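Local structure of methyl-CpG-binding domain protein 1 (Homo sapiens, 6D1T) at residues V49-Y54 with F64-G69. The protein binds DNA methylated at CpG dinucleotides through its methyl-CpG-binding domain, the part described here, and represses transcription from methylated promoters. Residues are numbered along the deposited sequence; the frame is centred on the assembly and turned at random.
With nucleotides of chain C.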
loop_
_atom_site.group_PDB
_atom_site.type_symbol
_atom_site.label_atom_id
_atom_site.label_comp_id
_atom_site.label_asym_id
_atom_site.label_seq_id
_atom_site.Cartn_x
_atom_site.Cartn_y
_atom_site.Cartn_z
ATOM N N VAL A 49 -4.790 -6.802 -4.927
ATOM C CA VAL A 49 -5.665 -7.016 -6.094
ATOM C C VAL A 49 -5.918 -5.679 -6.786
ATOM O O VAL A 49 -5.746 -5.601 -7.977
ATOM C CB VAL A 49 -6.996 -7.686 -5.692
ATOM C CG1 VAL A 49 -8.058 -7.570 -6.780
ATOM C CG2 VAL A 49 -6.792 -9.142 -5.304
ATOM N N GLU A 50 -6.369 -4.651 -6.052
ATOM C CA GLU A 50 -6.547 -3.294 -6.660
ATOM C C GLU A 50 -5.200 -2.848 -7.295
ATOM O O GLU A 50 -5.175 -2.241 -8.360
ATOM C CB GLU A 50 -7.007 -2.250 -5.631
ATOM C CG GLU A 50 -8.374 -2.499 -4.991
ATOM C CD GLU A 50 -8.803 -1.416 -3.984
ATOM O OE1 GLU A 50 -9.991 -1.430 -3.511
ATOM O OE2 GLU A 50 -7.967 -0.530 -3.686
ATOM N N LEU A 51 -4.079 -3.183 -6.659
ATOM C CA LEU A 51 -2.779 -2.669 -7.082
ATOM C C LEU A 51 -2.260 -3.412 -8.328
ATOM O O LEU A 51 -1.679 -2.767 -9.215
ATOM C CB LEU A 51 -1.784 -2.780 -5.922
ATOM C CG LEU A 51 -0.358 -2.371 -6.267
ATOM C CD1 LEU A 51 -0.287 -0.893 -6.587
ATOM C CD2 LEU A 51 0.573 -2.710 -5.128
ATOM N N THR A 52 -2.414 -4.735 -8.374
ATOM C CA THR A 52 -2.070 -5.544 -9.561
ATOM C C THR A 52 -2.895 -5.067 -10.774
ATOM O O THR A 52 -2.367 -4.990 -11.892
ATOM C CB THR A 52 -2.263 -7.052 -9.282
ATOM O OG1 THR A 52 -1.061 -7.555 -8.695
ATOM C CG2 THR A 52 -2.583 -7.877 -10.513
ATOM N N ARG A 53 -4.182 -4.777 -10.551
ATOM C CA ARG A 53 -5.081 -4.274 -11.626
ATOM C C ARG A 53 -4.584 -2.894 -12.079
ATOM O O ARG A 53 -4.568 -2.598 -13.269
ATOM C CB ARG A 53 -6.548 -4.205 -11.153
ATOM C CG ARG A 53 -7.551 -3.788 -12.234
ATOM C CD ARG A 53 -9.014 -3.807 -11.796
ATOM N NE ARG A 53 -9.932 -4.322 -12.809
ATOM C CZ ARG A 53 -11.190 -4.675 -12.563
ATOM N NH1 ARG A 53 -11.898 -5.321 -13.472
ATOM N NH2 ARG A 53 -11.730 -4.392 -11.395
ATOM N N TYR A 54 -4.171 -2.062 -11.134
ATOM C CA TYR A 54 -3.792 -0.681 -11.455
ATOM C C TYR A 54 -2.546 -0.605 -12.345
ATOM O O TYR A 54 -2.503 0.201 -13.250
ATOM C CB TYR A 54 -3.480 0.101 -10.187
ATOM C CG TYR A 54 -3.374 1.594 -10.366
ATOM C CD1 TYR A 54 -4.502 2.392 -10.292
ATOM C CD2 TYR A 54 -2.149 2.216 -10.544
ATOM C CE1 TYR A 54 -4.422 3.770 -10.403
ATOM C CE2 TYR A 54 -2.050 3.593 -10.655
ATOM C CZ TYR A 54 -3.192 4.375 -10.593
ATOM O OH TYR A 54 -3.120 5.730 -10.728
ATOM N N PHE A 64 6.153 -8.970 -4.147
ATOM C CA PHE A 64 5.898 -7.691 -3.392
ATOM C C PHE A 64 4.980 -7.957 -2.198
ATOM O O PHE A 64 3.865 -8.461 -2.367
ATOM C CB PHE A 64 5.250 -6.607 -4.261
ATOM C CG PHE A 64 4.977 -5.291 -3.555
ATOM C CD1 PHE A 64 6.016 -4.494 -3.074
ATOM C CD2 PHE A 64 3.685 -4.815 -3.399
ATOM C CE1 PHE A 64 5.765 -3.282 -2.434
ATOM C CE2 PHE A 64 3.439 -3.602 -2.756
ATOM C CZ PHE A 64 4.479 -2.835 -2.284
ATOM N N ASP A 65 5.455 -7.592 -1.009
ATOM C CA ASP A 65 4.681 -7.731 0.244
ATOM C C ASP A 65 3.845 -6.470 0.406
ATOM O O ASP A 65 4.383 -5.433 0.771
ATOM C CB ASP A 65 5.592 -7.942 1.472
ATOM C CG ASP A 65 4.865 -8.135 2.808
ATOM O OD1 ASP A 65 3.687 -8.502 2.778
ATOM O OD2 ASP A 65 5.502 -7.917 3.881
ATOM N N PHE A 66 2.552 -6.570 0.120
ATOM C CA PHE A 66 1.660 -5.399 0.121
ATOM C C PHE A 66 1.578 -4.818 1.534
ATOM O O PHE A 66 1.650 -3.603 1.729
ATOM C CB PHE A 66 0.257 -5.782 -0.362
ATOM C CG PHE A 66 -0.736 -4.641 -0.415
ATOM C CD1 PHE A 66 -1.409 -4.225 0.723
ATOM C CD2 PHE A 66 -1.014 -4.001 -1.615
ATOM C CE1 PHE A 66 -2.325 -3.185 0.663
ATOM C CE2 PHE A 66 -1.933 -2.963 -1.676
ATOM C CZ PHE A 66 -2.591 -2.555 -0.542
ATOM N N LYS A 67 1.406 -5.692 2.514
ATOM C CA LYS A 67 1.309 -5.226 3.879
ATOM C C LYS A 67 2.541 -4.374 4.204
ATOM O O LYS A 67 2.384 -3.243 4.596
ATOM C CB LYS A 67 1.123 -6.381 4.881
ATOM C CG LYS A 67 0.409 -5.975 6.177
ATOM C CD LYS A 67 0.529 -6.978 7.342
ATOM C CE LYS A 67 0.217 -6.358 8.692
ATOM N NZ LYS A 67 -1.039 -5.549 8.649
ATOM N N GLN A 68 3.747 -4.897 3.987
ATOM C CA GLN A 68 5.008 -4.233 4.523
ATOM C C GLN A 68 5.590 -3.232 3.505
ATOM O O GLN A 68 6.364 -2.340 3.895
ATOM C CB GLN A 68 6.068 -5.278 4.928
ATOM N N GLY A 69 5.239 -3.352 2.217
ATOM C CA GLY A 69 5.805 -2.435 1.167
ATOM C C GLY A 69 7.219 -2.806 0.699
ATOM O O GLY A 69 8.019 -1.900 0.379
ATOM P P DA C 5 -4.715 -9.060 -1.183
ATOM O OP1 DA C 5 -4.226 -9.574 -2.480
ATOM O OP2 DA C 5 -4.259 -7.712 -0.609
ATOM O "O5'" DA C 5 -6.319 -8.961 -1.148
ATOM C "C5'" DA C 5 -7.166 -10.080 -1.530
ATOM C "C4'" DA C 5 -8.611 -9.722 -1.304
ATOM O "O4'" DA C 5 -8.872 -9.713 0.104
ATOM C "C3'" DA C 5 -9.012 -8.330 -1.818
ATOM O "O3'" DA C 5 -9.921 -8.544 -2.883
ATOM C "C2'" DA C 5 -9.638 -7.631 -0.617
ATOM C "C1'" DA C 5 -9.860 -8.763 0.387
ATOM N N9 DA C 5 -9.708 -8.361 1.787
ATOM C C8 DA C 5 -8.687 -7.631 2.343
ATOM N N7 DA C 5 -8.849 -7.383 3.618
ATOM C C5 DA C 5 -10.054 -7.999 3.925
ATOM C C6 DA C 5 -10.788 -8.101 5.119
ATOM N N6 DA C 5 -10.389 -7.582 6.279
ATOM N N1 DA C 5 -11.943 -8.807 5.090
ATOM C C2 DA C 5 -12.352 -9.316 3.927
ATOM N N3 DA C 5 -11.752 -9.284 2.737
ATOM C C4 DA C 5 -10.595 -8.601 2.805
#
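Leu51 of helix 48-55 meets Phe64 and Phe66 of the loop that follows the helix, and a single methyl group makes both contacts. At the start of 49-54, Val49 sits at the DNA backbone. Val49 CG2 lies 3.8 Å from OP1 of DA5 of chain C and packs on C5' of the same nucleotide. Glu50 also packs on a DNA phosphate, and its OE2 accepts a hydrogen bond from Arg46 N.

CB of Leu51 points toward 64-69. With CG anti to the backbone N (chi1 176°), the CD2 methyl meets both rings. Leu51 CD2 comes within 3.8 Å of Phe64 CE2, approaching that ring obliquely. Leu51 CD2 also reaches the Phe66 ring at its edge, near the ring plane, 4.1 Å from Phe66 CD2. Ile45 of strand 44-45 touches both Leu51 and Phe66, and Tyr37 packs edge-to-face with the Phe66 ring. One turn on from Glu50, Tyr54 N donates a hydrogen bond to Glu50 O, and Tyr54 OH is hydrogen-bonded to Asp43 OD2 and Ser39 OG.

The chemistry between the segments is wholly apolar. Contact between buried side chains joins the helix to loop 64-69 in the core of the methyl-CpG-binding domain. The pairing therefore rests on van der Waals contact through one methyl and on shape, rather than on directional polar bonds.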